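Long-range contact in KLLA0E08119p (Kluyveromyces lactis, PDB 3VA7), which probably carboxylates urea to urea-1-carboxylate using ATP, hydrogencarbonate and biotin, this chain being the urea carboxylase part of a longer bifunctional protein: residues Gly666-Phe678 / Arg841-Leu855. Numbering follows the deposited sequence.
Sequences GVTCGPHGSIDLF and RQAGDRYILVEYGEL. With NA (sodium ion), chain K.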
# COMPACT_ATOMS: atom_id res chain seq x y z
N GLY A 666 -10.13 -6.25 31.58
CA GLY A 666 -11.59 -6.51 31.61
C GLY A 666 -12.10 -7.04 30.29
O GLY A 666 -11.71 -6.53 29.22
N VAL A 667 -12.97 -8.04 30.32
CA VAL A 667 -13.52 -8.58 29.09
C VAL A 667 -14.99 -8.87 29.31
O VAL A 667 -15.42 -9.03 30.45
CB VAL A 667 -12.88 -9.96 28.72
CG1 VAL A 667 -11.34 -9.88 28.53
CG2 VAL A 667 -13.28 -11.05 29.73
N THR A 668 -15.76 -8.96 28.22
CA THR A 668 -17.10 -9.50 28.26
C THR A 668 -17.00 -10.97 27.88
O THR A 668 -16.33 -11.31 26.93
CB THR A 668 -18.07 -8.74 27.34
OG1 THR A 668 -17.70 -8.90 25.98
CG2 THR A 668 -18.07 -7.26 27.66
N CYS A 669 -17.63 -11.84 28.66
CA CYS A 669 -17.68 -13.26 28.39
C CYS A 669 -18.40 -13.51 27.05
O CYS A 669 -19.36 -12.82 26.76
CB CYS A 669 -18.44 -14.00 29.51
SG CYS A 669 -17.86 -13.63 31.18
N GLY A 670 -17.93 -14.49 26.26
CA GLY A 670 -18.45 -14.76 24.89
C GLY A 670 -17.57 -14.44 23.68
O GLY A 670 -16.79 -13.51 23.74
N PRO A 671 -17.79 -15.09 22.53
CA PRO A 671 -18.97 -15.86 22.22
C PRO A 671 -18.96 -17.26 22.71
O PRO A 671 -20.02 -17.80 23.04
CB PRO A 671 -19.01 -15.89 20.70
CG PRO A 671 -17.81 -15.29 20.24
CD PRO A 671 -17.19 -14.52 21.32
N HIS A 672 -17.79 -17.88 22.77
CA HIS A 672 -17.80 -19.34 22.93
C HIS A 672 -17.42 -19.88 24.33
O HIS A 672 -17.28 -21.07 24.52
CB HIS A 672 -17.06 -20.00 21.78
CG HIS A 672 -17.53 -19.55 20.44
ND1 HIS A 672 -18.78 -19.84 19.95
CD2 HIS A 672 -16.92 -18.80 19.48
CE1 HIS A 672 -18.94 -19.29 18.76
NE2 HIS A 672 -17.82 -18.65 18.45
N GLY A 673 -17.32 -18.99 25.33
CA GLY A 673 -17.05 -19.42 26.73
C GLY A 673 -18.26 -20.14 27.33
O GLY A 673 -18.79 -19.72 28.35
N SER A 674 -18.70 -21.23 26.69
CA SER A 674 -19.90 -21.96 27.11
C SER A 674 -19.62 -23.42 26.95
O SER A 674 -18.70 -23.77 26.21
CB SER A 674 -21.08 -21.59 26.25
OG SER A 674 -20.80 -21.93 24.92
N ILE A 675 -20.39 -24.28 27.62
CA ILE A 675 -19.95 -25.69 27.79
C ILE A 675 -20.31 -26.60 26.59
O ILE A 675 -20.05 -27.80 26.62
CB ILE A 675 -20.42 -26.32 29.15
CG1 ILE A 675 -21.97 -26.41 29.24
CG2 ILE A 675 -19.93 -25.51 30.32
CD1 ILE A 675 -22.48 -27.29 30.43
N ASP A 676 -20.94 -26.04 25.56
CA ASP A 676 -21.13 -26.73 24.27
C ASP A 676 -19.76 -26.88 23.57
O ASP A 676 -19.60 -27.76 22.72
CB ASP A 676 -22.11 -25.96 23.34
CG ASP A 676 -21.86 -24.47 23.33
OD1 ASP A 676 -22.01 -23.77 22.31
OD2 ASP A 676 -21.46 -23.95 24.37
N LEU A 677 -18.79 -26.04 23.98
CA LEU A 677 -17.45 -26.01 23.38
C LEU A 677 -16.25 -26.29 24.33
O LEU A 677 -15.38 -27.09 23.99
CB LEU A 677 -17.24 -24.66 22.65
CG LEU A 677 -18.35 -24.41 21.64
CD1 LEU A 677 -18.54 -22.93 21.29
CD2 LEU A 677 -18.06 -25.26 20.41
N PHE A 678 -16.18 -25.58 25.46
CA PHE A 678 -15.15 -25.81 26.51
C PHE A 678 -15.68 -26.52 27.78
O PHE A 678 -16.80 -26.26 28.23
CB PHE A 678 -14.59 -24.49 26.99
CG PHE A 678 -13.89 -23.69 25.94
CD1 PHE A 678 -14.61 -22.76 25.17
CD2 PHE A 678 -12.51 -23.82 25.73
CE1 PHE A 678 -13.98 -21.99 24.23
CE2 PHE A 678 -11.86 -23.04 24.78
CZ PHE A 678 -12.60 -22.12 24.02
N ARG A 841 -25.15 -14.89 20.59
CA ARG A 841 -24.05 -14.85 21.55
C ARG A 841 -23.48 -13.44 21.71
O ARG A 841 -23.34 -12.67 20.75
CB ARG A 841 -22.92 -15.85 21.24
CG ARG A 841 -23.39 -17.14 20.70
CD ARG A 841 -22.27 -18.09 20.26
NE ARG A 841 -21.98 -18.93 21.38
CZ ARG A 841 -22.30 -20.20 21.41
NH1 ARG A 841 -22.89 -20.75 20.37
NH2 ARG A 841 -22.01 -20.90 22.49
N GLN A 842 -23.22 -13.11 22.96
CA GLN A 842 -22.64 -11.87 23.27
C GLN A 842 -21.20 -11.94 22.78
O GLN A 842 -20.48 -12.87 23.12
CB GLN A 842 -22.65 -11.75 24.79
CG GLN A 842 -21.83 -10.59 25.32
CD GLN A 842 -21.97 -10.47 26.82
OE1 GLN A 842 -22.51 -9.48 27.34
NE2 GLN A 842 -21.51 -11.49 27.53
N ALA A 843 -20.76 -10.95 22.02
CA ALA A 843 -19.42 -10.99 21.43
C ALA A 843 -18.73 -9.65 21.51
O ALA A 843 -18.48 -9.00 20.48
CB ALA A 843 -19.49 -11.49 19.97
N GLY A 844 -18.44 -9.24 22.71
CA GLY A 844 -17.85 -7.94 22.93
C GLY A 844 -18.88 -6.88 23.27
O GLY A 844 -20.03 -6.96 22.94
N ASP A 845 -18.42 -5.91 24.01
CA ASP A 845 -19.02 -4.61 24.23
C ASP A 845 -19.86 -4.07 22.97
O ASP A 845 -20.79 -3.29 23.11
CB ASP A 845 -17.73 -3.77 24.52
CG ASP A 845 -18.02 -2.41 24.98
OD1 ASP A 845 -17.81 -2.16 26.15
OD2 ASP A 845 -18.43 -1.52 24.19
N ARG A 846 -19.47 -4.47 21.75
CA ARG A 846 -19.93 -3.81 20.50
C ARG A 846 -20.69 -4.72 19.52
O ARG A 846 -21.05 -4.28 18.41
CB ARG A 846 -18.74 -3.24 19.70
CG ARG A 846 -18.26 -1.87 20.12
CD ARG A 846 -16.99 -1.47 19.46
NE ARG A 846 -15.88 -2.28 19.97
CZ ARG A 846 -14.61 -2.16 19.57
NH1 ARG A 846 -14.28 -1.24 18.65
NH2 ARG A 846 -13.68 -2.91 20.13
N TYR A 847 -20.94 -5.97 19.89
CA TYR A 847 -21.54 -6.84 18.90
C TYR A 847 -22.23 -7.99 19.52
O TYR A 847 -21.86 -8.46 20.61
CB TYR A 847 -20.47 -7.56 18.08
CG TYR A 847 -19.21 -6.87 17.67
CD1 TYR A 847 -18.16 -6.60 18.60
CD2 TYR A 847 -19.02 -6.57 16.33
CE1 TYR A 847 -17.00 -6.01 18.20
CE2 TYR A 847 -17.85 -6.01 15.89
CZ TYR A 847 -16.84 -5.75 16.81
OH TYR A 847 -15.74 -5.18 16.27
N ILE A 848 -23.18 -8.49 18.73
CA ILE A 848 -23.90 -9.70 19.03
C ILE A 848 -23.64 -10.62 17.84
O ILE A 848 -23.79 -10.22 16.69
CB ILE A 848 -25.45 -9.43 19.15
CG1 ILE A 848 -25.78 -8.53 20.39
CG2 ILE A 848 -26.23 -10.71 19.15
CD1 ILE A 848 -27.37 -8.45 20.75
N LEU A 849 -23.21 -11.84 18.11
CA LEU A 849 -23.04 -12.82 17.08
C LEU A 849 -24.31 -13.66 16.90
O LEU A 849 -24.77 -14.27 17.87
CB LEU A 849 -21.84 -13.69 17.47
CG LEU A 849 -21.42 -14.81 16.48
CD1 LEU A 849 -20.83 -14.24 15.21
CD2 LEU A 849 -20.43 -15.80 17.14
N VAL A 850 -24.87 -13.71 15.69
CA VAL A 850 -26.08 -14.54 15.41
C VAL A 850 -25.63 -15.82 14.71
O VAL A 850 -25.05 -15.77 13.61
CB VAL A 850 -27.09 -13.79 14.45
CG1 VAL A 850 -28.31 -14.59 14.17
CG2 VAL A 850 -27.51 -12.49 15.00
N GLU A 851 -25.90 -16.97 15.31
CA GLU A 851 -25.49 -18.24 14.70
C GLU A 851 -26.64 -19.15 14.25
O GLU A 851 -27.47 -19.57 15.04
CB GLU A 851 -24.62 -19.02 15.69
CG GLU A 851 -23.30 -18.38 15.97
CD GLU A 851 -22.55 -19.20 16.98
OE1 GLU A 851 -23.21 -19.99 17.70
OE2 GLU A 851 -21.32 -19.06 17.04
N TYR A 852 -26.67 -19.48 12.98
CA TYR A 852 -27.69 -20.41 12.50
C TYR A 852 -27.36 -21.91 12.56
O TYR A 852 -26.23 -22.35 12.31
CB TYR A 852 -28.11 -20.04 11.07
CG TYR A 852 -28.85 -18.73 10.97
CD1 TYR A 852 -30.02 -18.48 11.74
CD2 TYR A 852 -28.41 -17.75 10.14
CE1 TYR A 852 -30.72 -17.28 11.61
CE2 TYR A 852 -29.10 -16.56 10.01
CZ TYR A 852 -30.24 -16.33 10.74
OH TYR A 852 -30.85 -15.11 10.59
N GLY A 853 -28.39 -22.69 12.86
CA GLY A 853 -28.39 -24.11 12.68
C GLY A 853 -27.70 -24.81 13.81
O GLY A 853 -27.32 -24.18 14.79
N GLU A 854 -27.56 -26.13 13.65
CA GLU A 854 -26.57 -26.90 14.38
C GLU A 854 -25.19 -26.62 13.73
O GLU A 854 -25.09 -25.89 12.72
CB GLU A 854 -26.95 -28.39 14.37
CG GLU A 854 -28.39 -28.71 14.89
CD GLU A 854 -28.54 -28.60 16.41
OE1 GLU A 854 -27.50 -28.63 17.12
OE2 GLU A 854 -29.69 -28.47 16.92
N LEU A 855 -24.12 -27.14 14.34
CA LEU A 855 -22.76 -26.86 13.84
C LEU A 855 -22.49 -27.66 12.53
O LEU A 855 -22.04 -28.82 12.51
CB LEU A 855 -21.67 -27.03 14.93
CG LEU A 855 -21.86 -26.42 16.36
CD1 LEU A 855 -20.64 -26.68 17.29
CD2 LEU A 855 -22.26 -24.91 16.43
NA NA K . -18.73 0.42 23.60
O HOH W 1 -18.40 -11.09 24.67
O HOH W 2 -18.71 2.33 21.36
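Arg-841 meets Pro-671 and Asp-676 through NE and NH2, a worked example of one buried cation serving several acceptors. Arg-841 NH2 forms a salt bridge with the syn lone pair of Asp-676 OD1 (2.9 Å), carboxylate and guanidinium being nearly coplanar, 8° apart. Arg-841 NH1 turns back to its own hairpin and reaches Glu-851 OE1 at 2.8 Å, completing a network of one cation between two acids. A bend at chi3 (93°) swings the group off its extended stem and lets Arg-841 NE donate to Pro-671 O (2.8 Å), from above the carbonyl plane. His-672 ND1 lies over one guanidinium face, toward the rim, with the ring tilted by 47°. With an alanine here, Asp-676 and Glu-851 would probably lose the positive charge they share, and the Pro-671 carbonyl this donor.

Farther along, the extended side chain of Gln-842 gives an NE2 hydrogen bond to Cys-669 O (2.6 Å). A water links the two segments, accepting from Gly-844 N at 2.7 Å and hydrogen-bonding to the Thr-668 hydroxyl.

Apolar packing centres on Pro-671, which follows a cis peptide bond: its CB touches Leu-849 CD2 (3.8 Å), and CD rests against Ala-843 CB. Gly-670 CA makes a CA-H...O contact with Gln-842 O (3.3 Å), where any side chain would collide with that oxygen.

The contact thus joins two parts of the carboxyltransferase region, subdomains A and B to C and D. The hairpin of strands 838-842 and 847-852 closes through a type I turn, whose Asp-845 binds sodium together with Glu-764. Strand 662-669 runs antiparallel to 756-762, and its following loop lays His-672 edge-to-face with Tyr-729, while helix 859-875 and strand 889-894 receive other hairpin side chains.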